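Local coordinates for acetyl xylan esterase (Metagenome, PDB 6XYC), which hydrolyses ester bonds on xylan as a bifunctional feruloyl and acetyl xylan esterase with the alpha/beta hydrolase fold, at residues K40-I45 against G116-S121; P112-I117 against H161-V166; H226-N231 against F254-G259. All coordinates share one frame; numbering follows the deposited sequence.

Contact 1. Residues K40-I45 against G116-S121. With AES (4-(2-aminoethyl)benzenesulfonyl fluoride), chain B.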
ATOM      1  N   LYS A  40     -12.483  10.686   7.963  1.00 32.59           N
ATOM      2  CA  LYS A  40     -12.166   9.664   6.975  1.00 34.75           C
ATOM      3  C   LYS A  40     -10.685   9.309   7.070  1.00 31.12           C
ATOM      4  O   LYS A  40      -9.852  10.125   7.473  1.00 29.65           O
ATOM      5  CB  LYS A  40     -12.520  10.158   5.570  1.00 34.97           C
ATOM      6  CG  LYS A  40     -13.848  10.910   5.504  1.00 39.51           C
ATOM      7  CD  LYS A  40     -14.876  10.213   4.608  1.00 39.94           C
ATOM      8  CE  LYS A  40     -16.268  10.799   4.802  1.00 39.13           C
ATOM      9  NZ  LYS A  40     -16.801  11.435   3.561  1.00 37.68           N
ATOM     10  N   ALA A  41     -10.357   8.070   6.709  1.00 30.05           N
ATOM     11  CA  ALA A  41      -9.061   7.505   7.051  1.00 31.20           C
ATOM     12  C   ALA A  41      -8.252   7.129   5.815  1.00 29.17           C
ATOM     13  O   ALA A  41      -8.794   6.689   4.794  1.00 26.05           O
ATOM     14  CB  ALA A  41      -9.217   6.267   7.947  1.00 28.63           C
ATOM     15  N   ILE A  42      -6.933   7.301   5.932  1.00 24.17           N
ATOM     16  CA  ILE A  42      -5.978   6.864   4.918  1.00 25.49           C
ATOM     17  C   ILE A  42      -4.925   6.004   5.608  1.00 24.84           C
ATOM     18  O   ILE A  42      -4.271   6.465   6.554  1.00 22.18           O
ATOM     19  CB  ILE A  42      -5.299   8.042   4.201  1.00 26.64           C
ATOM     20  CG1 ILE A  42      -6.343   8.993   3.604  1.00 29.09           C
ATOM     21  CG2 ILE A  42      -4.345   7.524   3.122  1.00 23.99           C
ATOM     22  CD1 ILE A  42      -7.162   8.400   2.482  1.00 24.83           C
ATOM     23  N   ILE A  43      -4.756   4.771   5.134  1.00 24.47           N
ATOM     24  CA  ILE A  43      -3.687   3.894   5.599  1.00 21.80           C
ATOM     25  C   ILE A  43      -2.468   4.110   4.713  1.00 24.73           C
ATOM     26  O   ILE A  43      -2.574   4.119   3.480  1.00 26.53           O
ATOM     27  CB  ILE A  43      -4.135   2.426   5.576  1.00 22.20           C
ATOM     28  CG1 ILE A  43      -5.221   2.197   6.634  1.00 24.50           C
ATOM     29  CG2 ILE A  43      -2.949   1.502   5.822  1.00 22.41           C
ATOM     30  CD1 ILE A  43      -5.955   0.885   6.495  1.00 28.93           C
ATOM     31  N   ILE A  44      -1.306   4.307   5.334  1.00 22.22           N
ATOM     32  CA  ILE A  44      -0.086   4.548   4.572  1.00 21.77           C
ATOM     33  C   ILE A  44       0.947   3.487   4.921  1.00 22.68           C
ATOM     34  O   ILE A  44       1.016   3.000   6.056  1.00 24.51           O
ATOM     35  CB  ILE A  44       0.481   5.964   4.811  1.00 22.66           C
ATOM     36  CG1 ILE A  44       1.077   6.111   6.211  1.00 22.28           C
ATOM     37  CG2 ILE A  44      -0.605   7.016   4.604  1.00 22.95           C
ATOM     38  CD1 ILE A  44       1.783   7.450   6.431  1.00 23.16           C
ATOM     39  N   ILE A  45       1.776   3.147   3.934  1.00 21.92           N
ATOM     40  CA  ILE A  45       2.714   2.032   4.055  1.00 21.16           C
ATOM     41  C   ILE A  45       4.062   2.445   3.477  1.00 22.12           C
ATOM     42  O   ILE A  45       4.146   2.844   2.308  1.00 22.63           O
ATOM     43  CB  ILE A  45       2.212   0.764   3.338  1.00 20.61           C
ATOM     44  CG1 ILE A  45       0.755   0.464   3.700  1.00 21.71           C
ATOM     45  CG2 ILE A  45       3.126  -0.427   3.679  1.00 20.69           C
ATOM     46  CD1 ILE A  45       0.164  -0.655   2.859  1.00 23.12           C
ATOM     47  N   GLY A 116      -9.053   4.928   2.487  1.00 26.52           N
ATOM     48  CA  GLY A 116      -8.110   4.827   1.396  1.00 25.23           C
ATOM     49  C   GLY A 116      -6.798   4.223   1.849  1.00 25.32           C
ATOM     50  O   GLY A 116      -6.546   4.042   3.040  1.00 26.38           O
ATOM     51  N   ILE A 117      -5.950   3.908   0.875  1.00 22.76           N
ATOM     52  CA  ILE A 117      -4.665   3.283   1.167  1.00 23.65           C
ATOM     53  C   ILE A 117      -3.639   3.785   0.159  1.00 24.10           C
ATOM     54  O   ILE A 117      -3.944   3.980  -1.022  1.00 21.36           O
ATOM     55  CB  ILE A 117      -4.782   1.743   1.164  1.00 22.36           C
ATOM     56  CG1 ILE A 117      -3.556   1.113   1.817  1.00 23.22           C
ATOM     57  CG2 ILE A 117      -4.974   1.214  -0.247  1.00 23.58           C
ATOM     58  CD1 ILE A 117      -3.733  -0.341   2.210  1.00 21.44           C
ATOM     59  N   THR A 118      -2.417   4.012   0.641  1.00 22.08           N
ATOM     60  CA  THR A 118      -1.343   4.521  -0.197  1.00 20.98           C
ATOM     61  C   THR A 118      -0.012   4.067   0.388  1.00 22.67           C
ATOM     62  O   THR A 118       0.100   3.787   1.585  1.00 21.75           O
ATOM     63  CB  THR A 118      -1.384   6.058  -0.299  1.00 21.09           C
ATOM     64  OG1 THR A 118      -0.357   6.523  -1.176  1.00 24.57           O
ATOM     65  CG2 THR A 118      -1.214   6.697   1.077  1.00 22.63           C
ATOM     66  N   GLY A 119       0.988   3.976  -0.474  1.00 23.75           N
ATOM     67  CA  GLY A 119       2.324   3.591  -0.056  1.00 22.47           C
ATOM     68  C   GLY A 119       3.287   3.894  -1.178  1.00 23.12           C
ATOM     69  O   GLY A 119       2.876   4.140  -2.320  1.00 22.65           O
ATOM     70  N   PHE A 120       4.582   3.888  -0.857  1.00 22.92           N
ATOM     71  CA  PHE A 120       5.604   4.116  -1.876  1.00 24.69           C
ATOM     72  C   PHE A 120       6.511   2.893  -2.029  1.00 24.65           C
ATOM     73  O   PHE A 120       6.812   2.213  -1.046  1.00 20.46           O
ATOM     74  CB  PHE A 120       6.428   5.412  -1.585  1.00 25.83           C
ATOM     75  CG  PHE A 120       6.928   5.556  -0.169  1.00 25.93           C
ATOM     76  CD1 PHE A 120       6.121   6.075   0.829  1.00 28.92           C
ATOM     77  CD2 PHE A 120       8.234   5.222   0.142  1.00 30.04           C
ATOM     78  CE1 PHE A 120       6.593   6.211   2.115  1.00 31.37           C
ATOM     79  CE2 PHE A 120       8.707   5.369   1.419  1.00 31.98           C
ATOM     80  CZ  PHE A 120       7.889   5.863   2.405  1.00 31.43           C
ATOM     81  N   SER A 121       6.945   2.622  -3.274  1.00 24.48           N
ATOM     82  CA  SER A 121       7.674   1.424  -3.655  1.00 24.11           C
ATOM     83  C   SER A 121       6.929   0.217  -3.092  1.00 21.40           C
ATOM     84  O   SER A 121       5.758  -0.009  -3.425  1.00 21.02           O
ATOM     85  CB  SER A 121       9.127   1.483  -3.184  1.00 23.90           C
ATOM     86  OG  SER A 121       9.919   0.603  -3.962  1.00 27.20           O
TER
HETATM   87  C3  AES B 701      13.597  -2.285  -4.966  1.00 36.99           C
HETATM   88  C2  AES B 701      12.968  -1.258  -4.328  1.00 40.03           C
HETATM   89  C1  AES B 701      11.658  -1.390  -3.980  1.00 28.39           C
HETATM   90  S   AES B 701      10.938  -0.060  -3.132  1.00 28.32           S
HETATM   91  O1S AES B 701      10.447  -0.510  -1.803  1.00 25.03           O
HETATM   92  O2S AES B 701      11.989   0.868  -2.724  1.00 28.77           O
HETATM   93  C6  AES B 701      10.951  -2.516  -4.253  1.00 36.78           C
HETATM   94  C5  AES B 701      11.585  -3.557  -4.901  1.00 40.82           C
HETATM   95  C4  AES B 701      12.911  -3.439  -5.250  1.00 49.44           C
HETATM   96  C7  AES B 701      13.643  -4.603  -5.999  1.00 42.50           C
HETATM   97  C8  AES B 701      12.881  -4.968  -7.298  1.00 35.40           C
HETATM   98  N8  AES B 701      13.761  -5.759  -8.091  1.00 34.80           N

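Contact 2. Residues P112-I117 against H161-V166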
ATOM      1  N   PRO A 112     -15.530   5.249   9.229  1.00 32.02           N
ATOM      2  CA  PRO A 112     -15.174   4.088   8.401  1.00 31.58           C
ATOM      3  C   PRO A 112     -15.877   4.027   7.053  1.00 33.83           C
ATOM      4  O   PRO A 112     -15.747   3.013   6.361  1.00 34.82           O
ATOM      5  CB  PRO A 112     -15.599   2.903   9.282  1.00 32.89           C
ATOM      6  CG  PRO A 112     -16.789   3.424  10.039  1.00 30.10           C
ATOM      7  CD  PRO A 112     -16.504   4.899  10.285  1.00 32.05           C
ATOM      8  N   SER A 113     -16.629   5.059   6.658  1.00 34.18           N
ATOM      9  CA  SER A 113     -17.264   5.062   5.343  1.00 36.10           C
ATOM     10  C   SER A 113     -16.265   5.290   4.217  1.00 34.04           C
ATOM     11  O   SER A 113     -16.599   5.053   3.054  1.00 33.68           O
ATOM     12  CB  SER A 113     -18.357   6.130   5.287  1.00 35.84           C
ATOM     13  OG  SER A 113     -17.817   7.436   5.392  1.00 39.54           O
ATOM     14  N   PHE A 114     -15.054   5.747   4.536  1.00 34.07           N
ATOM     15  CA  PHE A 114     -13.986   5.858   3.552  1.00 31.48           C
ATOM     16  C   PHE A 114     -12.666   5.483   4.201  1.00 30.36           C
ATOM     17  O   PHE A 114     -12.240   6.125   5.166  1.00 31.95           O
ATOM     18  CB  PHE A 114     -13.900   7.271   2.971  1.00 30.66           C
ATOM     19  CG  PHE A 114     -12.893   7.401   1.869  1.00 33.64           C
ATOM     20  CD1 PHE A 114     -13.212   7.019   0.576  1.00 32.85           C
ATOM     21  CD2 PHE A 114     -11.616   7.879   2.124  1.00 31.10           C
ATOM     22  CE1 PHE A 114     -12.288   7.128  -0.441  1.00 31.61           C
ATOM     23  CE2 PHE A 114     -10.685   7.992   1.108  1.00 30.14           C
ATOM     24  CZ  PHE A 114     -11.023   7.619  -0.178  1.00 30.15           C
ATOM     25  N   ILE A 115     -12.024   4.446   3.674  1.00 32.79           N
ATOM     26  CA  ILE A 115     -10.674   4.060   4.075  1.00 29.39           C
ATOM     27  C   ILE A 115      -9.873   3.925   2.790  1.00 27.20           C
ATOM     28  O   ILE A 115      -9.999   2.923   2.076  1.00 28.65           O
ATOM     29  CB  ILE A 115     -10.642   2.758   4.880  1.00 31.74           C
ATOM     30  CG1 ILE A 115     -11.520   2.883   6.125  1.00 33.33           C
ATOM     31  CG2 ILE A 115      -9.214   2.412   5.279  1.00 32.38           C
ATOM     32  CD1 ILE A 115     -11.554   1.633   6.997  1.00 32.32           C
ATOM     33  N   GLY A 116      -9.053   4.928   2.487  1.00 26.52           N
ATOM     34  CA  GLY A 116      -8.110   4.827   1.396  1.00 25.23           C
ATOM     35  C   GLY A 116      -6.798   4.223   1.849  1.00 25.32           C
ATOM     36  O   GLY A 116      -6.546   4.042   3.040  1.00 26.38           O
ATOM     37  N   ILE A 117      -5.950   3.908   0.875  1.00 22.76           N
ATOM     38  CA  ILE A 117      -4.665   3.283   1.167  1.00 23.65           C
ATOM     39  C   ILE A 117      -3.639   3.785   0.159  1.00 24.10           C
ATOM     40  O   ILE A 117      -3.944   3.980  -1.022  1.00 21.36           O
ATOM     41  CB  ILE A 117      -4.782   1.743   1.164  1.00 22.36           C
ATOM     42  CG1 ILE A 117      -3.556   1.113   1.817  1.00 23.22           C
ATOM     43  CG2 ILE A 117      -4.974   1.214  -0.247  1.00 23.58           C
ATOM     44  CD1 ILE A 117      -3.733  -0.341   2.210  1.00 21.44           C
ATOM     45  N   HIS A 161     -11.782  -4.362   2.911  1.00 30.39           N
ATOM     46  CA  HIS A 161     -11.749  -3.666   1.632  1.00 32.01           C
ATOM     47  C   HIS A 161     -11.246  -2.235   1.797  1.00 30.02           C
ATOM     48  O   HIS A 161     -11.366  -1.626   2.865  1.00 28.26           O
ATOM     49  CB  HIS A 161     -13.142  -3.671   0.998  1.00 33.09           C
ATOM     50  CG  HIS A 161     -13.971  -2.473   1.340  1.00 36.63           C
ATOM     51  ND1 HIS A 161     -14.814  -2.436   2.431  1.00 38.51           N
ATOM     52  CD2 HIS A 161     -14.098  -1.273   0.724  1.00 36.75           C
ATOM     53  CE1 HIS A 161     -15.419  -1.262   2.475  1.00 42.27           C
ATOM     54  NE2 HIS A 161     -14.998  -0.536   1.453  1.00 39.71           N
ATOM     55  N   VAL A 162     -10.645  -1.717   0.727  1.00 26.67           N
ATOM     56  CA  VAL A 162     -10.204  -0.332   0.647  1.00 26.92           C
ATOM     57  C   VAL A 162     -11.014   0.365  -0.435  1.00 26.85           C
ATOM     58  O   VAL A 162     -11.468  -0.264  -1.395  1.00 26.96           O
ATOM     59  CB  VAL A 162      -8.689  -0.213   0.357  1.00 24.91           C
ATOM     60  CG1 VAL A 162      -7.872  -0.693   1.553  1.00 25.43           C
ATOM     61  CG2 VAL A 162      -8.325  -0.990  -0.898  1.00 26.20           C
ATOM     62  N   ASP A 163     -11.173   1.682  -0.290  1.00 25.78           N
ATOM     63  CA  ASP A 163     -12.069   2.438  -1.158  1.00 29.16           C
ATOM     64  C   ASP A 163     -11.357   3.186  -2.277  1.00 32.03           C
ATOM     65  O   ASP A 163     -12.013   3.577  -3.253  1.00 27.53           O
ATOM     66  CB  ASP A 163     -12.885   3.445  -0.343  1.00 31.47           C
ATOM     67  CG  ASP A 163     -13.814   2.776   0.642  1.00 37.00           C
ATOM     68  OD1 ASP A 163     -13.652   2.998   1.856  1.00 32.50           O
ATOM     69  OD2 ASP A 163     -14.708   2.028   0.203  1.00 37.75           O
ATOM     70  N   ALA A 164     -10.045   3.388  -2.162  1.00 26.26           N
ATOM     71  CA  ALA A 164      -9.265   4.104  -3.163  1.00 25.80           C
ATOM     72  C   ALA A 164      -7.797   3.841  -2.878  1.00 22.83           C
ATOM     73  O   ALA A 164      -7.417   3.553  -1.736  1.00 22.71           O
ATOM     74  CB  ALA A 164      -9.562   5.609  -3.141  1.00 26.12           C
ATOM     75  N   VAL A 165      -6.976   3.932  -3.918  1.00 23.98           N
ATOM     76  CA  VAL A 165      -5.565   3.585  -3.823  1.00 24.53           C
ATOM     77  C   VAL A 165      -4.741   4.686  -4.469  1.00 24.30           C
ATOM     78  O   VAL A 165      -5.089   5.185  -5.543  1.00 22.56           O
ATOM     79  CB  VAL A 165      -5.261   2.234  -4.499  1.00 23.07           C
ATOM     80  CG1 VAL A 165      -3.760   1.937  -4.446  1.00 22.56           C
ATOM     81  CG2 VAL A 165      -6.069   1.110  -3.862  1.00 24.14           C
ATOM     82  N   VAL A 166      -3.642   5.063  -3.821  1.00 25.22           N
ATOM     83  CA  VAL A 166      -2.605   5.889  -4.438  1.00 25.28           C
ATOM     84  C   VAL A 166      -1.304   5.100  -4.393  1.00 22.15           C
ATOM     85  O   VAL A 166      -0.812   4.754  -3.309  1.00 21.54           O
ATOM     86  CB  VAL A 166      -2.451   7.250  -3.747  1.00 22.44           C
ATOM     87  CG1 VAL A 166      -1.265   8.000  -4.343  1.00 24.20           C
ATOM     88  CG2 VAL A 166      -3.722   8.062  -3.902  1.00 24.88           C
TER
HETATM   89  O   HOH W   1     -15.186   1.977   3.932  1.00 31.14           O

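Contact 3. Residues H226-N231 against F254-G259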
ATOM      1  N   HIS A 226       4.690   8.102 -10.686  1.00 23.07           N
ATOM      2  CA  HIS A 226       5.985   7.479 -10.925  1.00 23.41           C
ATOM      3  C   HIS A 226       6.906   8.458 -11.635  1.00 22.91           C
ATOM      4  O   HIS A 226       6.507   9.094 -12.617  1.00 23.64           O
ATOM      5  CB  HIS A 226       5.826   6.196 -11.748  1.00 21.20           C
ATOM      6  CG  HIS A 226       6.898   5.182 -11.504  1.00 20.81           C
ATOM      7  ND1 HIS A 226       6.619   3.871 -11.186  1.00 21.28           N
ATOM      8  CD2 HIS A 226       8.249   5.282 -11.544  1.00 20.36           C
ATOM      9  CE1 HIS A 226       7.753   3.208 -11.028  1.00 21.90           C
ATOM     10  NE2 HIS A 226       8.757   4.041 -11.239  1.00 23.41           N
ATOM     11  N   GLY A 227       8.133   8.574 -11.130  1.00 23.24           N
ATOM     12  CA  GLY A 227       9.114   9.445 -11.757  1.00 23.01           C
ATOM     13  C   GLY A 227       9.723   8.777 -12.980  1.00 22.75           C
ATOM     14  O   GLY A 227      10.073   7.597 -12.963  1.00 23.32           O
ATOM     15  N   ASP A 228       9.837   9.549 -14.060  1.00 24.65           N
ATOM     16  CA  ASP A 228      10.384   8.993 -15.294  1.00 24.06           C
ATOM     17  C   ASP A 228      11.902   8.847 -15.254  1.00 25.08           C
ATOM     18  O   ASP A 228      12.495   8.424 -16.254  1.00 23.28           O
ATOM     19  CB  ASP A 228       9.936   9.830 -16.507  1.00 27.73           C
ATOM     20  CG  ASP A 228      10.568  11.210 -16.563  1.00 29.69           C
ATOM     21  OD1 ASP A 228      11.593  11.461 -15.897  1.00 29.77           O
ATOM     22  OD2 ASP A 228      10.028  12.045 -17.322  1.00 30.40           O
ATOM     23  N   ALA A 229      12.539   9.160 -14.124  1.00 24.07           N
ATOM     24  CA  ALA A 229      13.956   8.878 -13.919  1.00 23.60           C
ATOM     25  C   ALA A 229      14.169   8.001 -12.690  1.00 24.73           C
ATOM     26  O   ALA A 229      15.234   8.041 -12.067  1.00 24.02           O
ATOM     27  CB  ALA A 229      14.769  10.167 -13.790  1.00 25.59           C
ATOM     28  N   ASP A 230      13.166   7.205 -12.325  1.00 25.19           N
ATOM     29  CA  ASP A 230      13.302   6.302 -11.187  1.00 23.30           C
ATOM     30  C   ASP A 230      14.314   5.209 -11.511  1.00 26.24           C
ATOM     31  O   ASP A 230      14.087   4.388 -12.405  1.00 25.23           O
ATOM     32  CB  ASP A 230      11.947   5.687 -10.825  1.00 22.53           C
ATOM     33  CG  ASP A 230      11.982   4.916  -9.519  1.00 23.01           C
ATOM     34  OD1 ASP A 230      13.016   4.277  -9.217  1.00 20.14           O
ATOM     35  OD2 ASP A 230      10.981   4.944  -8.769  1.00 23.14           O
ATOM     36  N   ASN A 231      15.422   5.196 -10.776  1.00 26.11           N
ATOM     37  CA  ASN A 231      16.512   4.260 -10.998  1.00 24.88           C
ATOM     38  C   ASN A 231      16.436   3.043 -10.086  1.00 25.09           C
ATOM     39  O   ASN A 231      17.413   2.293  -9.994  1.00 25.81           O
ATOM     40  CB  ASN A 231      17.855   4.973 -10.798  1.00 26.82           C
ATOM     41  CG  ASN A 231      18.954   4.421 -11.687  1.00 26.67           C
ATOM     42  OD1 ASN A 231      18.705   3.941 -12.791  1.00 28.36           O
ATOM     43  ND2 ASN A 231      20.188   4.496 -11.202  1.00 25.97           N
ATOM     44  N   PHE A 254      -2.749   8.150 -14.144  1.00 26.21           N
ATOM     45  CA  PHE A 254      -1.302   7.948 -14.124  1.00 25.89           C
ATOM     46  C   PHE A 254      -0.625   9.302 -14.280  1.00 29.04           C
ATOM     47  O   PHE A 254      -0.815   9.984 -15.298  1.00 27.22           O
ATOM     48  CB  PHE A 254      -0.855   6.987 -15.226  1.00 25.96           C
ATOM     49  CG  PHE A 254       0.640   6.790 -15.292  1.00 25.56           C
ATOM     50  CD1 PHE A 254       1.406   6.754 -14.133  1.00 25.67           C
ATOM     51  CD2 PHE A 254       1.278   6.641 -16.510  1.00 29.89           C
ATOM     52  CE1 PHE A 254       2.777   6.581 -14.196  1.00 25.43           C
ATOM     53  CE2 PHE A 254       2.645   6.461 -16.576  1.00 27.58           C
ATOM     54  CZ  PHE A 254       3.395   6.432 -15.420  1.00 26.56           C
ATOM     55  N   ILE A 255       0.163   9.686 -13.276  1.00 22.85           N
ATOM     56  CA  ILE A 255       0.916  10.933 -13.290  1.00 25.28           C
ATOM     57  C   ILE A 255       2.399  10.587 -13.339  1.00 25.66           C
ATOM     58  O   ILE A 255       2.937   9.989 -12.397  1.00 23.13           O
ATOM     59  CB  ILE A 255       0.597  11.803 -12.067  1.00 27.22           C
ATOM     60  CG1 ILE A 255      -0.831  12.346 -12.165  1.00 29.26           C
ATOM     61  CG2 ILE A 255       1.584  12.950 -11.955  1.00 28.09           C
ATOM     62  CD1 ILE A 255      -1.332  13.010 -10.888  1.00 33.56           C
ATOM     63  N   SER A 256       3.052  10.959 -14.436  1.00 25.74           N
ATOM     64  CA  SER A 256       4.482  10.758 -14.619  1.00 27.11           C
ATOM     65  C   SER A 256       5.198  12.029 -14.185  1.00 27.11           C
ATOM     66  O   SER A 256       4.831  13.126 -14.614  1.00 27.11           O
ATOM     67  CB  SER A 256       4.795  10.436 -16.083  1.00 30.26           C
ATOM     68  OG  SER A 256       6.170  10.144 -16.257  1.00 31.51           O
ATOM     69  N   VAL A 257       6.201  11.883 -13.325  1.00 24.39           N
ATOM     70  CA  VAL A 257       6.934  13.016 -12.762  1.00 24.16           C
ATOM     71  C   VAL A 257       8.192  13.217 -13.601  1.00 26.25           C
ATOM     72  O   VAL A 257       9.094  12.360 -13.565  1.00 24.88           O
ATOM     73  CB  VAL A 257       7.279  12.787 -11.283  1.00 24.52           C
ATOM     74  CG1 VAL A 257       8.059  13.976 -10.727  1.00 24.68           C
ATOM     75  CG2 VAL A 257       6.011  12.546 -10.460  1.00 23.78           C
ATOM     76  N   PRO A 258       8.312  14.319 -14.351  1.00 28.03           N
ATOM     77  CA  PRO A 258       9.498  14.504 -15.197  1.00 28.05           C
ATOM     78  C   PRO A 258      10.740  14.741 -14.351  1.00 26.12           C
ATOM     79  O   PRO A 258      10.746  15.575 -13.443  1.00 25.12           O
ATOM     80  CB  PRO A 258       9.147  15.724 -16.057  1.00 30.34           C
ATOM     81  CG  PRO A 258       8.149  16.487 -15.240  1.00 32.52           C
ATOM     82  CD  PRO A 258       7.401  15.477 -14.401  1.00 29.01           C
ATOM     83  N   GLY A 259      11.793  13.983 -14.652  1.00 29.75           N
ATOM     84  CA  GLY A 259      13.013  14.031 -13.874  1.00 24.99           C
ATOM     85  C   GLY A 259      12.902  13.438 -12.491  1.00 25.89           C
ATOM     86  O   GLY A 259      13.885  13.479 -11.739  1.00 27.13           O
TER
HETATM   87  O   HOH W   2       7.334  11.898 -17.792  1.00 33.55           O

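Contact 1. Residues K40-I45 against G116-S121
Ile44 and Thr118 lie side by side and point the same way, with their CG2 methyls 3.6 Å apart. Thr118 has OG1 anti to its backbone N (chi1 -177°). This turns CG2 to the isoleucines and leaves OG1 to bond Val166 O on the next strand. Ile42 joins them on the same face. Its CG2 meets the Thr118 methyl at an angle, and its CD1 folds over Gly116, 3.9 Å from Gly116 CA. A side chain on Gly116 would clash with that methyl. An alanine in place of Ile42 would probably leave a gap over Gly116 and take one neighbour from the Thr118 methyl. On the other face, Ile117 CG1 packs 4.0 Å from Ile43 CB, and the CD1 methyls of Ile117 and Ile45 touch where the two side chains cross at a slant. The two segments are neighbouring parallel strands in the central sheet of the alpha/beta hydrolase fold. The ladder between them runs from Gly116 N to Ala41 O, through Ile43 N to Gly116 O, to Thr118 N bonding Ile43 O at 2.8 Å. Further along, the bonds from Ile45 N to Thr118 O and from Phe120 N to Ile45 O are weak. Strand 114-120 then ends just before Ser121, in what fits a nucleophile elbow, with Gly119 two residues before it. Ser121 OG is covalently bonded to the AES sulfur, and His262 NE2 hydrogen-bonds that OG weakly.

Contact 2. Residues P112-I117 against H161-V166
Next to the parallel pair of strands 114-120 and 164-168 in the central alpha/beta hydrolase sheet, Asp163 bonds across to Ile115. Its OD1 accepts the Ile115 N-H at 2.8 Å, nearly straight at 168°, on the lone pair turned away from OD2. Asp163 N gives a bond back to Ile115 O at 2.9 Å. A water also donates to OD1 and ties it to Pro112 O. OD2 is met by His161 NE2 at 2.9 Å, in the plane of the imidazole but from above the carboxylate plane. Three bonds on the carboxylate would be expected to fix its rotation and favour its charged form. Phe114 and Asp163 run alongside in opposite senses, the carboxylate turned only 21° from the ring plane. Phe114 CD1 touches Asp163 CB at 3.7 Å, and its CZ reaches the Ala164 methyl. Beyond this the pairing is interrupted: Ala164 N is buried without a partner. It then resumes with Ile117 N to Ala164 O and Val166 N to Ile117 O. The CG2 branch of Ile117 lies 3.8 Å from Val165 CG2 and 3.9 Å from Val162 CG1. Helix 89-103 packs on the face of Ile115, Ile117 and Val162 through Arg102, Val94 and Ile98. On the face of Phe114, Ala164 and Val166 lies helix 269-284, with Gln282, Phe278 and Phe279. Strand 39-45 flanks segment 112-117, and strand 222-227 flanks segment 161-166.

Contact 3. Residues H226-N231 against F254-G259
Asp228 reaches across to the chain that leaves strand 254-257. Its CB lies 3.8 Å from Ser256 OG. CG sits between the backbone N and the carbonyl carbon (chi1 70°), which brings the carboxylate to the Gly259 N-H. OD1 accepts that N-H at 2.8 Å, from above the carboxylate plane. OD2 lies 3.3 Å from Pro258 CA and takes a bond from a water, which also bonds Ser256 OG. That hydroxyl has a further partner in His235 NE2. Asp228 N bonds Val257 O at 2.9 Å, so Asp228 is held by both backbone and side chain. The parallel ladder behind it runs from His226 N to Ile255 O and from Val257 N to His226 O, 2.9 Å. His226 CB meets the edge of the Phe254 ring at CE1, 3.9 Å away. The imidazole turns from segment 254-259 and bonds Ser238 OG through ND1 and Val233 O through NE2. Gly259 has a positive phi of 70°, which favours glycine. Strands 222-227 and 252-257, with helix 236-248 between them, form a beta-alpha-beta unit. The loop after the first strand carries Asp230, which bonds His262 and fits the acid of a Ser-His-Asp triad.

All three contacts lie in one mixed sheet. Contacts 1 and 2 share Gly116 and Ile117, so strand 114-120 is paired along both its edges. They also touch directly: Ala41 N is 3.1 Å from Phe114 O. Contact 3 stands apart, its centre about 20 Å from that of contact 1 and about 24 Å from that of contact 2. Strand 222-227 of contact 3 lies beside strand 164-168 of contact 2, which joins contact 3 to the other two. Contact 1 supplies Ser121, which carries AES, and contact 3 supplies Asp230. His262 hydrogen-bonds Asp230 and, weakly, Ser121 OG, consistent with a catalytic triad. The His226 side chain is about 9 Å from AES.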